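KLLA0C04147p (Kluyveromyces lactis, PDB 5H2A) probably binds and transfers sterols, as an Osh1-type member of the OSBP family, and is represented here by its ankyrin-repeat domain alone. Local coordinates at residues 154-157 / 158-161; 169-172 / 173-177; 206-209 / 210-214. One frame throughout, in Å; residues are numbered along the deposited sequence.

The three contacts follow one another along the chain, each on or at the end of one helix of the all-helical ankyrin-repeat domain. Interaction 1 lies on helix 139-165. Interaction 2 lies on helix 169-176, the next helix in the chain. Interaction 3 opens helix 208-215. Centre to centre, interactions 1 and 2 are about 12 Å apart, 2 and 3 about 14 Å, and 1 and 3 about 19 Å. Interaction 2 touches both of the others through a polar bond and apolar packing: H171 meets E159, and N173 meets W213. F160 of interaction 1 also packs on W213. The three helices thus pack on one another through these residues, which is consistent with a shared core.

Interaction 1: residues 154-157 / 158-161; sequences AEIA and QEFR
The backbone oxygen of E155 is gripped by two donors. E159 N reaches E155 O at 2.9 Å, and a water gives a hydrogen to the same oxygen with its own O at 2.7 Å. That water also makes a weak bond of 3.3 Å to Q158 OE1. Q158 carries its CG anti to the backbone N (chi1 -176°) and runs out extended. The water thus links its amide oxygen, weakly, to the backbone one turn earlier. F160 N is bonded to I156 O at 2.7 Å. CB of F160 lies 3.3 Å from I156 O as well. R161 N to A157 O and Q158 N to A154 O complete four successive bonds between residues four apart. This is regular alpha helix, in the C-terminal half of the long helix 139-165 of the ankyrin-repeat domain. One side-chain pair meets across it. I156 and E159 cross at a slant, and the methyl CD1 of I156 comes 3.5 Å from OE2 of E159. CD of the same carboxylate is 4.1 Å from CD1, a van der Waals contact with no polar bond. The other oxygen, OE1, has its partner in H171. The buried F160 turns its ring away from 154-157, onto L172 and I175 of helix 169-176. R161 touches A157 only near its root: CB is 3.6 Å from A157 O, while the guanidinium goes to a salt bridge with E201.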
ATOM      1  N   ALA A 154       1.805  -0.765  14.635  1.00 21.32           N
ATOM      2  CA  ALA A 154       1.762  -1.712  15.745  1.00 22.61           C
ATOM      3  C   ALA A 154       0.834  -2.883  15.439  1.00 25.12           C
ATOM      4  O   ALA A 154       1.176  -4.046  15.702  1.00 22.97           O
ATOM      5  CB  ALA A 154       1.327  -0.987  17.021  1.00 22.94           C
ATOM      6  N   GLU A 155      -0.338  -2.605  14.864  1.00 20.75           N
ATOM      7  CA  GLU A 155      -1.296  -3.667  14.605  1.00 20.46           C
ATOM      8  C   GLU A 155      -0.813  -4.595  13.498  1.00 25.62           C
ATOM      9  O   GLU A 155      -0.863  -5.820  13.643  1.00 22.00           O
ATOM     10  CB  GLU A 155      -2.655  -3.066  14.256  1.00 26.74           C
ATOM     11  CG  GLU A 155      -3.289  -2.348  15.433  1.00 37.33           C
ATOM     12  CD  GLU A 155      -4.608  -1.702  15.071  1.00 58.67           C
ATOM     13  OE1 GLU A 155      -4.640  -0.925  14.087  1.00 56.71           O
ATOM     14  OE2 GLU A 155      -5.612  -1.982  15.768  1.00 68.63           O
ATOM     15  N   ILE A 156      -0.345  -4.036  12.377  1.00 17.88           N
ATOM     16  CA  ILE A 156       0.055  -4.905  11.272  1.00 16.94           C
ATOM     17  C   ILE A 156       1.338  -5.671  11.607  1.00 20.11           C
ATOM     18  O   ILE A 156       1.527  -6.806  11.146  1.00 18.23           O
ATOM     19  CB  ILE A 156       0.175  -4.083   9.972  1.00 18.91           C
ATOM     20  CG1 ILE A 156       0.174  -4.995   8.752  1.00 23.79           C
ATOM     21  CG2 ILE A 156       1.425  -3.156   9.980  1.00 15.88           C
ATOM     22  CD1 ILE A 156      -1.182  -5.624   8.495  1.00 27.65           C
ATOM     23  N   ALA A 157       2.234  -5.093  12.410  1.00 17.16           N
ATOM     24  CA  ALA A 157       3.426  -5.842  12.812  1.00 23.27           C
ATOM     25  C   ALA A 157       3.059  -7.024  13.703  1.00 21.82           C
ATOM     26  O   ALA A 157       3.683  -8.092  13.618  1.00 19.35           O
ATOM     27  CB  ALA A 157       4.423  -4.918  13.528  1.00 19.93           C
ATOM     28  N   GLN A 158       2.041  -6.851  14.549  1.00 20.68           N
ATOM     29  CA  GLN A 158       1.535  -7.967  15.350  1.00 24.80           C
ATOM     30  C   GLN A 158       0.866  -9.016  14.465  1.00 23.22           C
ATOM     31  O   GLN A 158       1.069 -10.230  14.649  1.00 20.77           O
ATOM     32  CB  GLN A 158       0.572  -7.415  16.408  1.00 28.58           C
ATOM     33  CG  GLN A 158       0.003  -8.415  17.395  1.00 42.75           C
ATOM     34  CD  GLN A 158      -0.862  -7.705  18.434  1.00 60.67           C
ATOM     35  OE1 GLN A 158      -1.972  -7.256  18.129  1.00 65.93           O
ATOM     36  NE2 GLN A 158      -0.338  -7.557  19.650  1.00 60.87           N
ATOM     37  N   GLU A 159       0.090  -8.568  13.472  1.00 21.17           N
ATOM     38  CA  GLU A 159      -0.521  -9.498  12.525  1.00 19.31           C
ATOM     39  C   GLU A 159       0.542 -10.249  11.717  1.00 21.04           C
ATOM     40  O   GLU A 159       0.416 -11.461  11.489  1.00 19.90           O
ATOM     41  CB  GLU A 159      -1.480  -8.737  11.604  1.00 21.84           C
ATOM     42  CG  GLU A 159      -2.192  -9.634  10.603  1.00 26.58           C
ATOM     43  CD  GLU A 159      -3.265  -8.904   9.794  1.00 33.55           C
ATOM     44  OE1 GLU A 159      -3.834  -9.515   8.865  1.00 31.45           O
ATOM     45  OE2 GLU A 159      -3.547  -7.727  10.094  1.00 30.80           O
ATOM     46  N   PHE A 160       1.601  -9.543  11.287  1.00 18.22           N
ATOM     47  CA  PHE A 160       2.716 -10.171  10.571  1.00 18.98           C
ATOM     48  C   PHE A 160       3.340 -11.279  11.417  1.00 20.80           C
ATOM     49  O   PHE A 160       3.527 -12.412  10.954  1.00 19.21           O
ATOM     50  CB  PHE A 160       3.749  -9.084  10.230  1.00 17.00           C
ATOM     51  CG  PHE A 160       4.674  -9.400   9.055  1.00 18.66           C
ATOM     52  CD1 PHE A 160       4.232 -10.086   7.941  1.00 19.74           C
ATOM     53  CD2 PHE A 160       5.975  -8.897   9.047  1.00 22.28           C
ATOM     54  CE1 PHE A 160       5.093 -10.312   6.859  1.00 22.91           C
ATOM     55  CE2 PHE A 160       6.833  -9.117   7.974  1.00 18.22           C
ATOM     56  CZ  PHE A 160       6.392  -9.823   6.882  1.00 18.30           C
ATOM     57  N   ARG A 161       3.646 -10.970  12.680  1.00 17.02           N
ATOM     58  CA  ARG A 161       4.225 -11.962  13.587  1.00 19.22           C
ATOM     59  C   ARG A 161       3.298 -13.164  13.764  1.00 24.40           C
ATOM     60  O   ARG A 161       3.753 -14.317  13.794  1.00 21.00           O
ATOM     61  CB  ARG A 161       4.533 -11.282  14.925  1.00 23.50           C
ATOM     62  CG  ARG A 161       5.180 -12.157  15.999  1.00 28.00           C
ATOM     63  CD  ARG A 161       6.574 -12.621  15.568  1.00 23.35           C
ATOM     64  NE  ARG A 161       6.553 -14.004  15.091  1.00 23.28           N
ATOM     65  CZ  ARG A 161       7.653 -14.694  14.819  1.00 23.11           C
ATOM     66  NH1 ARG A 161       8.838 -14.103  14.958  1.00 20.46           N
ATOM     67  NH2 ARG A 161       7.565 -15.955  14.414  1.00 23.90           N
TER
HETATM   68  O   HOH W   1      -2.978  -6.966  14.956  1.00 33.10           O

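Interaction 2: residues 169-172 / 173-177; sequences IDHL and NSILS
H171 and I175 make a CH-pi contact one turn apart. The methyl CD1 of I175 sits over one face of the H171 ring, 4.0 Å from the ring centroid and 29° off its normal. The nearest ring atoms are CD2 and NE2, with NE2 3.7 Å from I175 CD1. CG of H171 stands anti to the backbone N (chi1 -171°), which swings the ring forward to meet the isoleucine. I169 and N173 make a second, van der Waals contact. They lie alongside each other, CG2 of I169 3.6 Å from ND2 of N173.

Backbone bonds form the second group. N173 N, S174 N, I175 N and L176 N reach the oxygens of I169, D170, H171 and L172 in turn. These four bonds carry the short helix 169-176. I175 N reaches H171 O at 2.9 Å.

Polar bonds at the helix end and to other helices form the third. S177 OG gives a hydrogen to S174 O at 2.6 Å, and S177 N reaches that oxygen at 3.2 Å. Two donors from one residue thus share a single acceptor near the end of the helix. OD1 of N173 accepts from W213 NE1 in helix 208-215, while NE2 of H171 bonds to E159 OE1 in helix 139-165.

An alanine at H171 is likely to leave the E159 carboxylate without this partner and the I175 methyl without the ring it rests on. The imidazole thus works in two ways, apolar at its face and polar at NE2. The nearby carboxylate of E159 would probably favour the protonated, cationic form of the imidazole.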
ATOM      1  N   ILE A 169       1.223 -18.977   4.792  1.00 22.13           N
ATOM      2  CA  ILE A 169       1.743 -18.326   3.587  1.00 28.46           C
ATOM      3  C   ILE A 169       0.683 -17.444   2.929  1.00 27.23           C
ATOM      4  O   ILE A 169       0.997 -16.373   2.397  1.00 24.47           O
ATOM      5  CB  ILE A 169       2.268 -19.384   2.601  1.00 33.56           C
ATOM      6  CG1 ILE A 169       3.465 -20.120   3.201  1.00 32.58           C
ATOM      7  CG2 ILE A 169       2.643 -18.745   1.276  1.00 30.46           C
ATOM      8  CD1 ILE A 169       4.682 -19.250   3.342  1.00 28.38           C
ATOM      9  N   ASP A 170      -0.572 -17.904   2.896  1.00 27.42           N
ATOM     10  CA  ASP A 170      -1.632 -17.080   2.320  1.00 29.50           C
ATOM     11  C   ASP A 170      -1.802 -15.776   3.091  1.00 28.32           C
ATOM     12  O   ASP A 170      -1.952 -14.707   2.491  1.00 24.56           O
ATOM     13  CB  ASP A 170      -2.955 -17.840   2.304  1.00 27.91           C
ATOM     14  CG  ASP A 170      -2.953 -18.987   1.321  1.00 36.83           C
ATOM     15  OD1 ASP A 170      -2.150 -18.953   0.364  1.00 34.46           O
ATOM     16  OD2 ASP A 170      -3.771 -19.906   1.496  1.00 45.82           O
ATOM     17  N   HIS A 171      -1.805 -15.853   4.420  1.00 22.91           N
ATOM     18  CA  HIS A 171      -1.946 -14.661   5.244  1.00 25.99           C
ATOM     19  C   HIS A 171      -0.771 -13.715   5.035  1.00 29.32           C
ATOM     20  O   HIS A 171      -0.959 -12.506   4.849  1.00 21.92           O
ATOM     21  CB  HIS A 171      -2.061 -15.069   6.715  1.00 23.27           C
ATOM     22  CG  HIS A 171      -2.427 -13.946   7.633  1.00 20.73           C
ATOM     23  ND1 HIS A 171      -2.440 -14.086   9.004  1.00 24.75           N
ATOM     24  CD2 HIS A 171      -2.805 -12.669   7.382  1.00 22.36           C
ATOM     25  CE1 HIS A 171      -2.803 -12.942   9.559  1.00 26.20           C
ATOM     26  NE2 HIS A 171      -3.036 -12.069   8.594  1.00 24.23           N
ATOM     27  N   LEU A 172       0.455 -14.255   5.066  1.00 22.44           N
ATOM     28  CA  LEU A 172       1.644 -13.452   4.778  1.00 21.92           C
ATOM     29  C   LEU A 172       1.538 -12.777   3.420  1.00 22.03           C
ATOM     30  O   LEU A 172       1.856 -11.586   3.282  1.00 20.95           O
ATOM     31  CB  LEU A 172       2.895 -14.336   4.833  1.00 21.80           C
ATOM     32  CG  LEU A 172       3.376 -14.808   6.211  1.00 16.38           C
ATOM     33  CD1 LEU A 172       4.417 -15.903   6.006  1.00 20.42           C
ATOM     34  CD2 LEU A 172       3.984 -13.639   6.995  1.00 17.31           C
ATOM     35  N   ASN A 173       1.083 -13.517   2.405  1.00 18.93           N
ATOM     36  CA  ASN A 173       0.927 -12.928   1.076  1.00 22.12           C
ATOM     37  C   ASN A 173      -0.128 -11.834   1.079  1.00 26.01           C
ATOM     38  O   ASN A 173       0.036 -10.802   0.418  1.00 25.93           O
ATOM     39  CB  ASN A 173       0.575 -14.018   0.064  1.00 24.15           C
ATOM     40  CG  ASN A 173       1.793 -14.771  -0.420  1.00 29.39           C
ATOM     41  OD1 ASN A 173       2.897 -14.237  -0.430  1.00 29.99           O
ATOM     42  ND2 ASN A 173       1.593 -16.007  -0.847  1.00 30.41           N
ATOM     43  N   SER A 174      -1.225 -12.052   1.806  1.00 26.59           N
ATOM     44  CA  SER A 174      -2.275 -11.042   1.896  1.00 27.03           C
ATOM     45  C   SER A 174      -1.756  -9.772   2.558  1.00 27.62           C
ATOM     46  O   SER A 174      -2.027  -8.654   2.086  1.00 25.56           O
ATOM     47  CB  SER A 174      -3.469 -11.609   2.669  1.00 31.66           C
ATOM     48  OG  SER A 174      -4.502 -10.649   2.765  1.00 37.22           O
ATOM     49  N   ILE A 175      -0.977  -9.919   3.631  1.00 20.85           N
ATOM     50  CA  ILE A 175      -0.412  -8.746   4.303  1.00 19.34           C
ATOM     51  C   ILE A 175       0.450  -7.943   3.339  1.00 19.93           C
ATOM     52  O   ILE A 175       0.335  -6.714   3.247  1.00 21.93           O
ATOM     53  CB  ILE A 175       0.382  -9.174   5.552  1.00 21.02           C
ATOM     54  CG1 ILE A 175      -0.579  -9.721   6.614  1.00 25.11           C
ATOM     55  CG2 ILE A 175       1.158  -8.014   6.107  1.00 20.42           C
ATOM     56  CD1 ILE A 175       0.129 -10.378   7.816  1.00 22.00           C
ATOM     57  N   LEU A 176       1.332  -8.614   2.602  1.00 17.47           N
ATOM     58  CA  LEU A 176       2.228  -7.861   1.736  1.00 21.66           C
ATOM     59  C   LEU A 176       1.588  -7.454   0.417  1.00 26.01           C
ATOM     60  O   LEU A 176       2.216  -6.713  -0.342  1.00 26.74           O
ATOM     61  CB  LEU A 176       3.518  -8.654   1.474  1.00 23.45           C
ATOM     62  CG  LEU A 176       4.482  -8.765   2.664  1.00 35.18           C
ATOM     63  CD1 LEU A 176       5.842  -9.237   2.180  1.00 38.43           C
ATOM     64  CD2 LEU A 176       4.618  -7.436   3.403  1.00 37.36           C
ATOM     65  N   SER A 177       0.351  -7.884   0.135  1.00 24.14           N
ATOM     66  CA  SER A 177      -0.325  -7.408  -1.069  1.00 30.52           C
ATOM     67  C   SER A 177      -0.787  -5.956  -0.941  1.00 32.15           C
ATOM     68  O   SER A 177      -1.121  -5.337  -1.955  1.00 30.23           O
ATOM     69  CB  SER A 177      -1.513  -8.319  -1.404  1.00 29.05           C
ATOM     70  OG  SER A 177      -2.553  -8.198  -0.445  1.00 30.07           O
TER

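Interaction 3: residues 206-209 / 210-214; sequences RDIL and LCRWI
L210 N gives its hydrogen to OD1 of D207 at 3.2 Å. D207 is the N-cap of helix 208-215, and this is its capping bond. R206, just before D207, has positive phi and closes a Schellman motif after helix 198-204. The N-H of L210 arrives from above the D207 carboxylate, 66° out of its plane. CG of D207 is anti to the backbone N (chi1 -168°), which brings the carboxylate over the first turn. The L210 side chain crosses the same group, its CD2 3.5 Å from D207 OD2. That CD2 also packs against L209 CD2 at 3.9 Å. C211 N follows, bonded to D207 O at 2.9 Å, so D207 serves the helix start with both backbone and side chain. R212 N is bonded to I208 O at 2.9 Å. The two side chains run alongside, and I208 CG2 lies close to R212 NH2, at 3.2 Å. W213 N reaches L209 O at 3.2 Å, with the indole turned away from 206-209. I214 N continues the pattern to L210 O.

Outside the helix, D207 OD2 pairs with R167 and R212 NH2 with E253 of helix 249-268. L210 and W213 pack on helix 169-176. C211 touches F202 of helix 198-204 and M257 of helix 249-268.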
ATOM      1  N   ARG A 206      14.875 -24.730  10.553  1.00 18.02           N
ATOM      2  CA  ARG A 206      14.928 -25.553   9.340  1.00 15.77           C
ATOM      3  C   ARG A 206      13.609 -25.510   8.577  1.00 18.39           C
ATOM      4  O   ARG A 206      13.200 -26.494   7.960  1.00 22.14           O
ATOM      5  CB  ARG A 206      15.305 -27.003   9.657  1.00 20.92           C
ATOM      6  CG  ARG A 206      16.783 -27.272   9.575  1.00 24.98           C
ATOM      7  CD  ARG A 206      17.515 -26.587  10.687  1.00 24.84           C
ATOM      8  NE  ARG A 206      18.961 -26.822  10.634  1.00 24.52           N
ATOM      9  CZ  ARG A 206      19.798 -26.418  11.586  1.00 30.95           C
ATOM     10  NH1 ARG A 206      19.318 -25.778  12.647  1.00 24.18           N
ATOM     11  NH2 ARG A 206      21.100 -26.655  11.487  1.00 30.39           N
ATOM     12  N   ASP A 207      12.927 -24.372   8.617  1.00 17.71           N
ATOM     13  CA  ASP A 207      11.616 -24.247   7.992  1.00 18.27           C
ATOM     14  C   ASP A 207      11.865 -23.748   6.570  1.00 20.32           C
ATOM     15  O   ASP A 207      11.925 -22.551   6.313  1.00 19.26           O
ATOM     16  CB  ASP A 207      10.724 -23.309   8.804  1.00 18.86           C
ATOM     17  CG  ASP A 207       9.269 -23.362   8.364  1.00 21.59           C
ATOM     18  OD1 ASP A 207       9.008 -23.753   7.197  1.00 22.50           O
ATOM     19  OD2 ASP A 207       8.383 -23.025   9.180  1.00 22.51           O
ATOM     20  N   ILE A 208      12.024 -24.690   5.638  1.00 19.85           N
ATOM     21  CA  ILE A 208      12.366 -24.348   4.258  1.00 20.40           C
ATOM     22  C   ILE A 208      11.276 -23.494   3.631  1.00 18.97           C
ATOM     23  O   ILE A 208      11.556 -22.486   2.966  1.00 20.96           O
ATOM     24  CB  ILE A 208      12.607 -25.633   3.443  1.00 20.25           C
ATOM     25  CG1 ILE A 208      13.892 -26.315   3.926  1.00 22.87           C
ATOM     26  CG2 ILE A 208      12.673 -25.315   1.951  1.00 20.24           C
ATOM     27  CD1 ILE A 208      14.077 -27.747   3.402  1.00 29.08           C
ATOM     28  N   LEU A 209      10.015 -23.895   3.823  1.00 20.66           N
ATOM     29  CA  LEU A 209       8.879 -23.141   3.282  1.00 24.95           C
ATOM     30  C   LEU A 209       8.929 -21.670   3.684  1.00 20.94           C
ATOM     31  O   LEU A 209       8.749 -20.767   2.848  1.00 18.80           O
ATOM     32  CB  LEU A 209       7.569 -23.766   3.772  1.00 20.33           C
ATOM     33  CG  LEU A 209       6.278 -23.071   3.313  1.00 23.23           C
ATOM     34  CD1 LEU A 209       6.053 -23.319   1.832  1.00 27.32           C
ATOM     35  CD2 LEU A 209       5.084 -23.537   4.128  1.00 25.89           C
ATOM     36  N   LEU A 210       9.145 -21.410   4.974  1.00 19.03           N
ATOM     37  CA  LEU A 210       9.116 -20.037   5.462  1.00 17.15           C
ATOM     38  C   LEU A 210      10.396 -19.292   5.108  1.00 16.58           C
ATOM     39  O   LEU A 210      10.344 -18.099   4.801  1.00 18.13           O
ATOM     40  CB  LEU A 210       8.880 -20.002   6.977  1.00 15.40           C
ATOM     41  CG  LEU A 210       7.401 -19.937   7.392  1.00 21.97           C
ATOM     42  CD1 LEU A 210       6.757 -18.641   6.928  1.00 25.27           C
ATOM     43  CD2 LEU A 210       6.623 -21.147   6.837  1.00 24.38           C
ATOM     44  N   CYS A 211      11.550 -19.966   5.130  1.00 18.46           N
ATOM     45  CA  CYS A 211      12.772 -19.299   4.676  1.00 19.30           C
ATOM     46  C   CYS A 211      12.657 -18.852   3.225  1.00 20.93           C
ATOM     47  O   CYS A 211      13.086 -17.749   2.877  1.00 19.97           O
ATOM     48  CB  CYS A 211      13.981 -20.213   4.848  1.00 19.66           C
ATOM     49  SG  CYS A 211      14.435 -20.398   6.571  1.00 19.81           S
ATOM     50  N   ARG A 212      12.106 -19.704   2.356  1.00 19.91           N
ATOM     51  CA  ARG A 212      11.931 -19.305   0.958  1.00 21.31           C
ATOM     52  C   ARG A 212      11.040 -18.072   0.844  1.00 18.28           C
ATOM     53  O   ARG A 212      11.346 -17.141   0.085  1.00 20.52           O
ATOM     54  CB  ARG A 212      11.344 -20.464   0.149  1.00 33.73           C
ATOM     55  CG  ARG A 212      11.922 -20.571  -1.257  1.00 50.43           C
ATOM     56  CD  ARG A 212      11.139 -21.541  -2.139  1.00 49.45           C
ATOM     57  NE  ARG A 212      11.148 -22.915  -1.648  1.00 48.65           N
ATOM     58  CZ  ARG A 212      12.209 -23.715  -1.682  1.00 49.97           C
ATOM     59  NH1 ARG A 212      13.364 -23.273  -2.163  1.00 51.82           N
ATOM     60  NH2 ARG A 212      12.114 -24.954  -1.228  1.00 50.17           N
ATOM     61  N   TRP A 213       9.932 -18.057   1.581  1.00 17.89           N
ATOM     62  CA  TRP A 213       9.023 -16.916   1.558  1.00 20.74           C
ATOM     63  C   TRP A 213       9.722 -15.656   2.044  1.00 23.60           C
ATOM     64  O   TRP A 213       9.614 -14.585   1.420  1.00 19.71           O
ATOM     65  CB  TRP A 213       7.777 -17.207   2.410  1.00 21.60           C
ATOM     66  CG  TRP A 213       6.740 -16.152   2.176  1.00 22.78           C
ATOM     67  CD1 TRP A 213       5.749 -16.175   1.233  1.00 29.03           C
ATOM     68  CD2 TRP A 213       6.649 -14.875   2.824  1.00 23.22           C
ATOM     69  NE1 TRP A 213       5.018 -15.003   1.283  1.00 25.61           N
ATOM     70  CE2 TRP A 213       5.554 -14.186   2.245  1.00 27.76           C
ATOM     71  CE3 TRP A 213       7.376 -14.249   3.848  1.00 23.28           C
ATOM     72  CZ2 TRP A 213       5.171 -12.911   2.656  1.00 26.29           C
ATOM     73  CZ3 TRP A 213       6.988 -12.987   4.259  1.00 20.92           C
ATOM     74  CH2 TRP A 213       5.901 -12.327   3.659  1.00 22.12           C
ATOM     75  N   ILE A 214      10.451 -15.760   3.164  1.00 17.58           N
ATOM     76  CA  ILE A 214      11.173 -14.599   3.682  1.00 15.17           C
ATOM     77  C   ILE A 214      12.169 -14.088   2.644  1.00 19.73           C
ATOM     78  O   ILE A 214      12.233 -12.886   2.360  1.00 19.46           O
ATOM     79  CB  ILE A 214      11.874 -14.949   5.007  1.00 17.70           C
ATOM     80  CG1 ILE A 214      10.837 -15.207   6.104  1.00 17.02           C
ATOM     81  CG2 ILE A 214      12.823 -13.834   5.429  1.00 15.89           C
ATOM     82  CD1 ILE A 214      11.429 -15.925   7.325  1.00 17.91           C
TER